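Local coordinates for protein ferulic acid decarboxylase 1 (Candida dubliniensis, PDB 4ZAD) that binds a prenylated flavin cofactor and manganese and probably decarboxylates ferulic, p-coumaric and cinnamic acids to their vinyl derivatives, at residues P98-E101 and I102-L106; T376-L379 and V380-K383; L428-Y432 and T433-T437. All coordinates share one frame; numbering follows the deposited sequence.

All three contacts are local, each made along or at the end of a different helix, and none touches another. Contact 1 opens helix 99-108 and is partly buried; contact 2 finishes the short helix 376-381 at the surface; contact 3 finishes helix 425-434 and is buried, with the second subunit against it. Contacts 2 and 3 lie in the C-terminal domain of the UbiD fold, their nearest atoms about 8 Å apart. The chemistry follows the setting. Contacts 1 and 2 each pair a lysine with an acid and keep apolar side chains for the protein-facing side, whereas contact 3 relies on threonine hydroxyls, aromatic rings and an arginine, with the polar ends of the arginine, tryptophan and tyrosine held by partners outside the contact.

Contact 1 (P98-E101 and I102-L106); sequences PMKE and IIDFL
M99 and I102, one turn apart at the start of helix 99-108, lean over each other at an oblique angle, with the thioether of the methionine against the end of the isoleucine. M99 SD lies 3.8 Å from I102 CD1. The methionine leaves the backbone with CG trans to N (chi1 -179°) and then bends at chi2, which carries the sulfur along the helix toward the next turn. I102 CD1 in turn reaches back to the main chain, 3.6 Å from M99 CA, while its CG1 sits 3.4 Å from P98 O. I103 follows the same pattern on the neighbouring flank: its CG1 rests 3.3 Å from M99 O, and it packs outward on A340 of helix 334-347.

A second pair, K100 and D104, is polar. The lysine chain, bent at chi2 and chi4, passes across the carboxylate rather than meeting it with its amine alone: K100 CD is 3.3 Å from D104 OD2, and K100 NZ is also 3.3 Å from D104 OD2, a salt bridge with only a weak hydrogen bond. Each charge has another partner, D358 for K100 and K343 for D104, so the lysine and aspartate form one step in an alternating series of charges.

P98 occupies the N-cap position, and its carbonyl accepts the I102 N-H at 2.9 Å. The whole is the first turns of an alpha-helix with i to i+3 and i to i+4 side-chain pairs, apolar on one flank and ionic on another.

Contact 2 (T376-L379 and V380-K383); sequences THEL and VKLK
K381 folds back over E378, one turn earlier, and touches it along most of its length. Its CB sits 3.6 Å from E378 O, close to the main chain of the preceding turn. CG stands beside the backbone N, opposite the carbonyl carbon (chi1 -66°), and lies 3.8 Å from H377 O. From there the chain runs extended, which carries it out along the glutamate. CD comes to 3.5 Å from E378 OE1, CE passes close to the other carboxylate oxygen, and NZ closes the salt bridge to E378 OE2 at 2.9 Å. The amine approaches this oxygen from above the carboxylate plane, 41° out of it. The glutamate meets the lysine halfway: its own chain is bent at chi2, and this turns the carboxylate toward the lysine's methylenes as well as its charge.

On another flank of the helix, L379 and L382 cross at about a right angle and meet by their methyl groups, with L379 CD1 4.2 Å from L382 CD1. L382 also packs on helix 352-355, and L379 on F481, so these leucines turn the helix toward the protein while H377 and K381 are exposed.

The backbone marks the finish of the helix. V380 N is bonded to T376 O at 2.9 Å, but L382 N makes only a weak bond to L379 O, and K383, bonded through its N to V380 O, has left helical geometry with a positive phi. This is an i to i+3 salt bridge on the last turn of a short surface helix, within the beta-alpha-beta crossover that links the parallel neighbouring strands 369-374 and 412-417.

Contact 3 (L428-Y432 and T433-T437); sequences LIWAY and TTRHT
T433 and T434 reach back to I429 and W430 in the last turn of helix 425-434, a helix end packed against strands 412-417 and 470-475 at the dimer interface. Hydrogen bonds come first. With its hydroxyl set between backbone N and carbonyl carbon (chi1 56°), T433 binds I429 O through OG1 at 3.0 Å, in the carbonyl plane, and its N-H goes to the same oxygen. T434 repeats this on W430 O: OG1 donates at 2.6 Å from above the carbonyl plane, alongside the T434 N-H. Each carbonyl is thus gripped twice, and T434 OG1 also bonds Y293 of the second subunit.

The apolar part is small, I429 CD1 meeting T433 CG2 at 3.6 Å.

A cation-pi contact places R435 over a face of the W430 six-membered ring, CZ 4.8 Å from its centroid, with guanidinium and indole planes 76° apart. R435 NE bonds Y293 OH of the second subunit and NH2 forms a salt bridge with D419, while W430 NE1 bonds H291 O of that subunit.

Aromatic packing joins Y432, whose hydroxyl bonds E412, to H436, which turns an edge to the tyrosine face in a tilted edge-to-face pair. H436 CE1 lies 3.5 Å from Y432 CE2, and H436 ND1 donates to Y432 O at 2.7 Å, with that oxygen near the imidazole plane.

Contact 1 (P98-E101 and I102-L106)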
ATOM      1  N   PRO A  98     -10.549  -1.867 -19.296  1.00 32.57           N
ATOM      2  CA  PRO A  98     -10.047  -1.661 -17.963  1.00 32.51           C
ATOM      3  C   PRO A  98     -10.977  -0.789 -17.148  1.00 32.50           C
ATOM      4  O   PRO A  98     -11.881  -0.147 -17.699  1.00 32.45           O
ATOM      5  CB  PRO A  98      -8.705  -0.945 -18.187  1.00 33.31           C
ATOM      6  CG  PRO A  98      -8.612  -0.633 -19.631  1.00 32.34           C
ATOM      7  CD  PRO A  98      -9.885  -0.998 -20.278  1.00 32.38           C
ATOM      8  N   MET A  99     -10.704  -0.735 -15.848  1.00 31.90           N
ATOM      9  CA  MET A  99     -11.664  -0.241 -14.890  1.00 31.43           C
ATOM     10  C   MET A  99     -11.943   1.217 -15.043  1.00 30.78           C
ATOM     11  O   MET A  99     -13.078   1.632 -14.868  1.00 30.61           O
ATOM     12  CB  MET A  99     -11.218  -0.545 -13.456  1.00 31.82           C
ATOM     13  CG  MET A  99     -12.207  -0.069 -12.341  1.00 31.36           C
ATOM     14  SD  MET A  99     -13.852  -0.721 -12.509  1.00 31.26           S
ATOM     15  CE  MET A  99     -14.421  -0.783 -10.812  1.00 31.63           C
ATOM     16  N   LYS A 100     -10.920   1.993 -15.364  1.00 30.65           N
ATOM     17  CA  LYS A 100     -11.072   3.439 -15.589  1.00 30.73           C
ATOM     18  C   LYS A 100     -12.061   3.699 -16.698  1.00 30.37           C
ATOM     19  O   LYS A 100     -12.838   4.640 -16.639  1.00 30.60           O
ATOM     20  CB  LYS A 100      -9.731   4.079 -15.911  1.00 31.29           C
ATOM     21  CG  LYS A 100      -9.795   5.572 -16.230  1.00 34.15           C
ATOM     22  CD  LYS A 100      -9.872   5.868 -17.744  1.00 37.48           C
ATOM     23  CE  LYS A 100      -9.375   7.317 -18.086  1.00 39.37           C
ATOM     24  NZ  LYS A 100     -10.199   8.393 -17.437  1.00 41.71           N
ATOM     25  N   GLU A 101     -12.063   2.829 -17.693  1.00 30.52           N
ATOM     26  CA  GLU A 101     -12.944   2.973 -18.844  1.00 30.48           C
ATOM     27  C   GLU A 101     -14.338   2.444 -18.528  1.00 29.09           C
ATOM     28  O   GLU A 101     -15.334   3.075 -18.921  1.00 28.91           O
ATOM     29  CB  GLU A 101     -12.317   2.311 -20.088  1.00 30.71           C
ATOM     30  CG  GLU A 101     -10.986   2.996 -20.434  1.00 35.92           C
ATOM     31  CD  GLU A 101     -10.297   2.495 -21.708  1.00 41.83           C
ATOM     32  OE1 GLU A 101      -9.270   1.764 -21.607  1.00 43.51           O
ATOM     33  OE2 GLU A 101     -10.765   2.876 -22.807  1.00 46.83           O
ATOM     34  N   ILE A 102     -14.407   1.320 -17.802  1.00 27.30           N
ATOM     35  CA  ILE A 102     -15.685   0.794 -17.283  1.00 26.38           C
ATOM     36  C   ILE A 102     -16.403   1.915 -16.543  1.00 25.03           C
ATOM     37  O   ILE A 102     -17.582   2.135 -16.769  1.00 24.00           O
ATOM     38  CB  ILE A 102     -15.514  -0.355 -16.257  1.00 26.68           C
ATOM     39  CG1 ILE A 102     -14.861  -1.601 -16.887  1.00 27.42           C
ATOM     40  CG2 ILE A 102     -16.851  -0.718 -15.650  1.00 26.71           C
ATOM     41  CD1 ILE A 102     -14.232  -2.564 -15.860  1.00 27.06           C
ATOM     42  N   ILE A 103     -15.677   2.623 -15.674  1.00 24.16           N
ATOM     43  CA  ILE A 103     -16.205   3.819 -15.000  1.00 23.73           C
ATOM     44  C   ILE A 103     -16.622   4.894 -16.002  1.00 24.78           C
ATOM     45  O   ILE A 103     -17.672   5.511 -15.828  1.00 25.41           O
ATOM     46  CB  ILE A 103     -15.205   4.406 -13.967  1.00 23.34           C
ATOM     47  CG1 ILE A 103     -14.950   3.414 -12.827  1.00 22.00           C
ATOM     48  CG2 ILE A 103     -15.708   5.729 -13.410  1.00 20.18           C
ATOM     49  CD1 ILE A 103     -13.893   3.835 -11.893  1.00 19.87           C
ATOM     50  N   ASP A 104     -15.847   5.123 -17.067  1.00 25.89           N
ATOM     51  CA  ASP A 104     -16.269   6.185 -18.030  1.00 27.34           C
ATOM     52  C   ASP A 104     -17.552   5.805 -18.740  1.00 26.87           C
ATOM     53  O   ASP A 104     -18.382   6.663 -19.047  1.00 27.35           O
ATOM     54  CB  ASP A 104     -15.171   6.593 -19.049  1.00 27.75           C
ATOM     55  CG  ASP A 104     -13.890   7.121 -18.371  1.00 29.17           C
ATOM     56  OD1 ASP A 104     -13.997   7.683 -17.248  1.00 29.07           O
ATOM     57  OD2 ASP A 104     -12.784   6.929 -18.963  1.00 31.61           O
ATOM     58  N   PHE A 105     -17.718   4.512 -18.985  1.00 26.77           N
ATOM     59  CA  PHE A 105     -18.924   4.021 -19.625  1.00 26.30           C
ATOM     60  C   PHE A 105     -20.187   4.271 -18.769  1.00 26.05           C
ATOM     61  O   PHE A 105     -21.217   4.718 -19.296  1.00 26.17           O
ATOM     62  CB  PHE A 105     -18.754   2.560 -19.982  1.00 25.89           C
ATOM     63  CG  PHE A 105     -19.941   1.973 -20.686  1.00 28.36           C
ATOM     64  CD1 PHE A 105     -20.216   2.296 -22.009  1.00 29.44           C
ATOM     65  CD2 PHE A 105     -20.796   1.094 -20.020  1.00 30.23           C
ATOM     66  CE1 PHE A 105     -21.325   1.739 -22.668  1.00 30.49           C
ATOM     67  CE2 PHE A 105     -21.918   0.547 -20.660  1.00 32.36           C
ATOM     68  CZ  PHE A 105     -22.182   0.864 -21.992  1.00 31.06           C
ATOM     69  N   LEU A 106     -20.096   4.005 -17.460  1.00 25.59           N
ATOM     70  CA  LEU A 106     -21.189   4.261 -16.527  1.00 24.88           C
ATOM     71  C   LEU A 106     -21.447   5.771 -16.438  1.00 24.73           C
ATOM     72  O   LEU A 106     -22.555   6.223 -16.616  1.00 25.04           O
ATOM     73  CB  LEU A 106     -20.892   3.685 -15.149  1.00 24.04           C
ATOM     74  CG  LEU A 106     -20.721   2.169 -14.985  1.00 24.98           C
ATOM     75  CD1 LEU A 106     -19.842   1.835 -13.753  1.00 22.57           C
ATOM     76  CD2 LEU A 106     -22.070   1.362 -14.947  1.00 23.51           C
TER

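Contact 2 (T376-L379 and V380-K383)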
ATOM      1  N   THR A 376      -3.331  19.831 -12.193  1.00 29.76           N
ATOM      2  CA  THR A 376      -2.679  21.023 -11.592  1.00 30.89           C
ATOM      3  C   THR A 376      -2.739  22.307 -12.448  1.00 32.01           C
ATOM      4  O   THR A 376      -2.857  23.385 -11.897  1.00 32.08           O
ATOM      5  CB  THR A 376      -1.203  20.737 -11.176  1.00 30.44           C
ATOM      6  OG1 THR A 376      -0.461  20.229 -12.284  1.00 30.43           O
ATOM      7  CG2 THR A 376      -1.173  19.705 -10.092  1.00 31.17           C
ATOM      8  N   HIS A 377      -2.659  22.186 -13.777  1.00 33.64           N
ATOM      9  CA  HIS A 377      -2.732  23.338 -14.677  1.00 35.41           C
ATOM     10  C   HIS A 377      -4.023  24.117 -14.502  1.00 35.23           C
ATOM     11  O   HIS A 377      -4.017  25.343 -14.355  1.00 35.91           O
ATOM     12  CB  HIS A 377      -2.610  22.910 -16.150  1.00 36.61           C
ATOM     13  CG  HIS A 377      -1.209  22.613 -16.567  1.00 41.60           C
ATOM     14  ND1 HIS A 377      -0.334  23.597 -16.990  1.00 46.86           N
ATOM     15  CD2 HIS A 377      -0.508  21.449 -16.575  1.00 45.09           C
ATOM     16  CE1 HIS A 377       0.837  23.044 -17.268  1.00 48.86           C
ATOM     17  NE2 HIS A 377       0.760  21.744 -17.014  1.00 46.98           N
ATOM     18  N   GLU A 378      -5.133  23.401 -14.520  1.00 34.83           N
ATOM     19  CA  GLU A 378      -6.410  24.017 -14.241  1.00 34.73           C
ATOM     20  C   GLU A 378      -6.508  24.401 -12.790  1.00 34.10           C
ATOM     21  O   GLU A 378      -7.306  25.260 -12.471  1.00 34.44           O
ATOM     22  CB  GLU A 378      -7.555  23.066 -14.581  1.00 34.88           C
ATOM     23  CG  GLU A 378      -7.655  22.736 -16.030  1.00 35.27           C
ATOM     24  CD  GLU A 378      -8.015  23.927 -16.881  1.00 36.80           C
ATOM     25  OE1 GLU A 378      -8.868  24.750 -16.458  1.00 37.15           O
ATOM     26  OE2 GLU A 378      -7.467  24.004 -17.995  1.00 38.69           O
ATOM     27  N   LEU A 379      -5.744  23.739 -11.909  1.00 33.64           N
ATOM     28  CA  LEU A 379      -5.762  24.076 -10.484  1.00 33.36           C
ATOM     29  C   LEU A 379      -5.200  25.467 -10.222  1.00 34.01           C
ATOM     30  O   LEU A 379      -5.686  26.219  -9.369  1.00 34.57           O
ATOM     31  CB  LEU A 379      -4.995  23.048  -9.658  1.00 32.45           C
ATOM     32  CG  LEU A 379      -5.065  23.326  -8.155  1.00 30.90           C
ATOM     33  CD1 LEU A 379      -6.535  23.423  -7.731  1.00 27.94           C
ATOM     34  CD2 LEU A 379      -4.281  22.314  -7.283  1.00 27.85           C
ATOM     35  N   VAL A 380      -4.153  25.818 -10.943  1.00 35.15           N
ATOM     36  CA  VAL A 380      -3.573  27.163 -10.798  1.00 36.05           C
ATOM     37  C   VAL A 380      -4.602  28.264 -11.144  1.00 36.16           C
ATOM     38  O   VAL A 380      -4.745  29.247 -10.399  1.00 35.79           O
ATOM     39  CB  VAL A 380      -2.298  27.332 -11.640  1.00 35.74           C
ATOM     40  CG1 VAL A 380      -1.724  28.718 -11.446  1.00 35.48           C
ATOM     41  CG2 VAL A 380      -1.287  26.233 -11.261  1.00 35.84           C
ATOM     42  N   LYS A 381      -5.328  28.068 -12.240  1.00 36.36           N
ATOM     43  CA  LYS A 381      -6.315  29.042 -12.672  1.00 37.47           C
ATOM     44  C   LYS A 381      -7.304  29.423 -11.550  1.00 38.06           C
ATOM     45  O   LYS A 381      -7.673  30.600 -11.414  1.00 39.14           O
ATOM     46  CB  LYS A 381      -7.069  28.535 -13.892  1.00 37.53           C
ATOM     47  CG  LYS A 381      -6.186  28.396 -15.149  1.00 39.34           C
ATOM     48  CD  LYS A 381      -6.932  27.715 -16.352  1.00 40.18           C
ATOM     49  CE  LYS A 381      -5.907  27.203 -17.413  1.00 41.63           C
ATOM     50  NZ  LYS A 381      -6.507  26.671 -18.701  1.00 40.68           N
ATOM     51  N   LEU A 382      -7.708  28.447 -10.739  1.00 38.09           N
ATOM     52  CA  LEU A 382      -8.633  28.665  -9.625  1.00 37.77           C
ATOM     53  C   LEU A 382      -8.103  29.593  -8.552  1.00 37.63           C
ATOM     54  O   LEU A 382      -8.882  30.145  -7.780  1.00 37.19           O
ATOM     55  CB  LEU A 382      -8.986  27.331  -8.950  1.00 37.99           C
ATOM     56  CG  LEU A 382      -9.855  26.342  -9.705  1.00 37.12           C
ATOM     57  CD1 LEU A 382     -10.165  25.136  -8.804  1.00 37.80           C
ATOM     58  CD2 LEU A 382     -11.114  27.056 -10.099  1.00 36.80           C
ATOM     59  N   LYS A 383      -6.787  29.752  -8.482  1.00 37.90           N
ATOM     60  CA  LYS A 383      -6.177  30.677  -7.526  1.00 38.49           C
ATOM     61  C   LYS A 383      -6.686  30.323  -6.131  1.00 37.73           C
ATOM     62  O   LYS A 383      -7.321  31.130  -5.443  1.00 38.64           O
ATOM     63  CB  LYS A 383      -6.448  32.160  -7.905  1.00 39.29           C
ATOM     64  CG  LYS A 383      -5.379  32.759  -8.878  1.00 42.98           C
ATOM     65  CD  LYS A 383      -5.849  34.077  -9.578  1.00 48.05           C
ATOM     66  CE  LYS A 383      -6.343  33.825 -11.042  1.00 51.28           C
ATOM     67  NZ  LYS A 383      -7.282  34.866 -11.664  1.00 51.69           N
TER

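Contact 3 (L428-Y432 and T433-T437)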
ATOM      1  N   LEU A 428      -0.274   5.575  -5.954  1.00 21.95           N
ATOM      2  CA  LEU A 428      -1.063   6.269  -4.893  1.00 21.31           C
ATOM      3  C   LEU A 428      -0.350   6.282  -3.519  1.00 20.65           C
ATOM      4  O   LEU A 428      -0.198   7.355  -2.902  1.00 21.16           O
ATOM      5  CB  LEU A 428      -2.483   5.709  -4.756  1.00 21.17           C
ATOM      6  CG  LEU A 428      -3.399   6.499  -3.784  1.00 20.78           C
ATOM      7  CD1 LEU A 428      -3.650   7.861  -4.267  1.00 17.55           C
ATOM      8  CD2 LEU A 428      -4.737   5.813  -3.593  1.00 20.43           C
ATOM      9  N   ILE A 429       0.153   5.126  -3.071  1.00 19.10           N
ATOM     10  CA  ILE A 429       0.820   5.073  -1.771  1.00 18.19           C
ATOM     11  C   ILE A 429       2.119   5.879  -1.735  1.00 17.61           C
ATOM     12  O   ILE A 429       2.455   6.414  -0.719  1.00 18.20           O
ATOM     13  CB  ILE A 429       1.065   3.638  -1.270  1.00 18.01           C
ATOM     14  CG1 ILE A 429       1.439   3.650   0.215  1.00 17.08           C
ATOM     15  CG2 ILE A 429       2.239   2.976  -2.048  1.00 16.95           C
ATOM     16  CD1 ILE A 429       0.559   4.414   1.116  1.00 16.61           C
ATOM     17  N   TRP A 430       2.854   5.967  -2.826  1.00 17.68           N
ATOM     18  CA  TRP A 430       4.013   6.860  -2.869  1.00 18.23           C
ATOM     19  C   TRP A 430       3.566   8.288  -2.599  1.00 18.90           C
ATOM     20  O   TRP A 430       4.073   8.969  -1.745  1.00 19.24           O
ATOM     21  CB  TRP A 430       4.689   6.772  -4.234  1.00 18.31           C
ATOM     22  CG  TRP A 430       5.768   7.734  -4.485  1.00 17.23           C
ATOM     23  CD1 TRP A 430       6.830   7.966  -3.702  1.00 19.08           C
ATOM     24  CD2 TRP A 430       5.913   8.594  -5.626  1.00 16.04           C
ATOM     25  NE1 TRP A 430       7.632   8.940  -4.255  1.00 19.37           N
ATOM     26  CE2 TRP A 430       7.095   9.326  -5.448  1.00 15.82           C
ATOM     27  CE3 TRP A 430       5.153   8.817  -6.773  1.00 17.63           C
ATOM     28  CZ2 TRP A 430       7.548  10.245  -6.370  1.00 16.47           C
ATOM     29  CZ3 TRP A 430       5.605   9.751  -7.709  1.00 16.76           C
ATOM     30  CH2 TRP A 430       6.788  10.432  -7.509  1.00 15.66           C
ATOM     31  N   ALA A 431       2.558   8.715  -3.323  1.00 19.86           N
ATOM     32  CA  ALA A 431       2.104  10.075  -3.223  1.00 20.10           C
ATOM     33  C   ALA A 431       1.535  10.365  -1.840  1.00 20.73           C
ATOM     34  O   ALA A 431       1.620  11.488  -1.358  1.00 21.83           O
ATOM     35  CB  ALA A 431       1.081  10.339  -4.316  1.00 19.33           C
ATOM     36  N   TYR A 432       0.949   9.374  -1.184  1.00 20.92           N
ATOM     37  CA  TYR A 432       0.198   9.668   0.039  1.00 20.56           C
ATOM     38  C   TYR A 432       1.152   9.863   1.183  1.00 20.64           C
ATOM     39  O   TYR A 432       0.935  10.686   2.064  1.00 20.89           O
ATOM     40  CB  TYR A 432      -0.774   8.544   0.358  1.00 20.54           C
ATOM     41  CG  TYR A 432      -1.490   8.681   1.702  1.00 21.29           C
ATOM     42  CD1 TYR A 432      -2.706   9.309   1.783  1.00 23.00           C
ATOM     43  CD2 TYR A 432      -0.946   8.173   2.870  1.00 21.47           C
ATOM     44  CE1 TYR A 432      -3.383   9.431   2.982  1.00 24.73           C
ATOM     45  CE2 TYR A 432      -1.604   8.294   4.091  1.00 23.18           C
ATOM     46  CZ  TYR A 432      -2.833   8.926   4.136  1.00 25.76           C
ATOM     47  OH  TYR A 432      -3.532   9.068   5.312  1.00 26.83           O
ATOM     48  N   THR A 433       2.218   9.080   1.184  1.00 20.80           N
ATOM     49  CA  THR A 433       3.151   9.116   2.290  1.00 20.80           C
ATOM     50  C   THR A 433       4.158  10.246   2.093  1.00 20.30           C
ATOM     51  O   THR A 433       4.588  10.847   3.063  1.00 20.82           O
ATOM     52  CB  THR A 433       3.829   7.766   2.466  1.00 20.87           C
ATOM     53  OG1 THR A 433       4.441   7.392   1.255  1.00 21.34           O
ATOM     54  CG2 THR A 433       2.798   6.713   2.756  1.00 22.57           C
ATOM     55  N   THR A 434       4.499  10.570   0.849  1.00 20.19           N
ATOM     56  CA  THR A 434       5.521  11.577   0.578  1.00 20.24           C
ATOM     57  C   THR A 434       4.999  12.986   0.338  1.00 20.88           C
ATOM     58  O   THR A 434       5.787  13.909   0.331  1.00 21.12           O
ATOM     59  CB  THR A 434       6.475  11.155  -0.620  1.00 20.42           C
ATOM     60  OG1 THR A 434       5.740  10.984  -1.852  1.00 19.90           O
ATOM     61  CG2 THR A 434       7.177   9.887  -0.294  1.00 17.82           C
ATOM     62  N   ARG A 435       3.693  13.174   0.139  1.00 21.31           N
ATOM     63  CA  ARG A 435       3.162  14.519  -0.156  1.00 21.47           C
ATOM     64  C   ARG A 435       2.223  15.182   0.886  1.00 22.00           C
ATOM     65  O   ARG A 435       1.675  16.220   0.607  1.00 21.51           O
ATOM     66  CB  ARG A 435       2.461  14.502  -1.515  1.00 21.24           C
ATOM     67  CG  ARG A 435       3.323  13.907  -2.605  1.00 21.73           C
ATOM     68  CD  ARG A 435       2.805  14.165  -4.033  1.00 20.59           C
ATOM     69  NE  ARG A 435       3.646  13.448  -4.974  1.00 16.33           N
ATOM     70  CZ  ARG A 435       3.431  13.340  -6.270  1.00 18.04           C
ATOM     71  NH1 ARG A 435       2.403  13.962  -6.831  1.00 21.01           N
ATOM     72  NH2 ARG A 435       4.298  12.649  -7.027  1.00 17.74           N
ATOM     73  N   HIS A 436       2.017  14.609   2.064  1.00 22.66           N
ATOM     74  CA  HIS A 436       1.140  15.265   3.049  1.00 23.34           C
ATOM     75  C   HIS A 436       1.760  15.169   4.413  1.00 24.17           C
ATOM     76  O   HIS A 436       2.187  14.094   4.827  1.00 25.29           O
ATOM     77  CB  HIS A 436      -0.276  14.643   3.069  1.00 22.98           C
ATOM     78  CG  HIS A 436      -0.476  13.591   4.113  1.00 21.37           C
ATOM     79  ND1 HIS A 436      -0.297  12.251   3.863  1.00 24.77           N
ATOM     80  CD2 HIS A 436      -0.850  13.678   5.414  1.00 23.41           C
ATOM     81  CE1 HIS A 436      -0.561  11.552   4.959  1.00 23.74           C
ATOM     82  NE2 HIS A 436      -0.896  12.399   5.919  1.00 22.20           N
ATOM     83  N   THR A 437       1.809  16.298   5.109  1.00 24.86           N
ATOM     84  CA  THR A 437       2.205  16.328   6.514  1.00 24.90           C
ATOM     85  C   THR A 437       1.194  15.611   7.385  1.00 24.39           C
ATOM     86  O   THR A 437       0.059  16.000   7.446  1.00 23.69           O
ATOM     87  CB  THR A 437       2.295  17.760   7.019  1.00 24.76           C
ATOM     88  OG1 THR A 437       3.278  18.443   6.263  1.00 25.99           O
ATOM     89  CG2 THR A 437       2.708  17.794   8.472  1.00 25.54           C
TER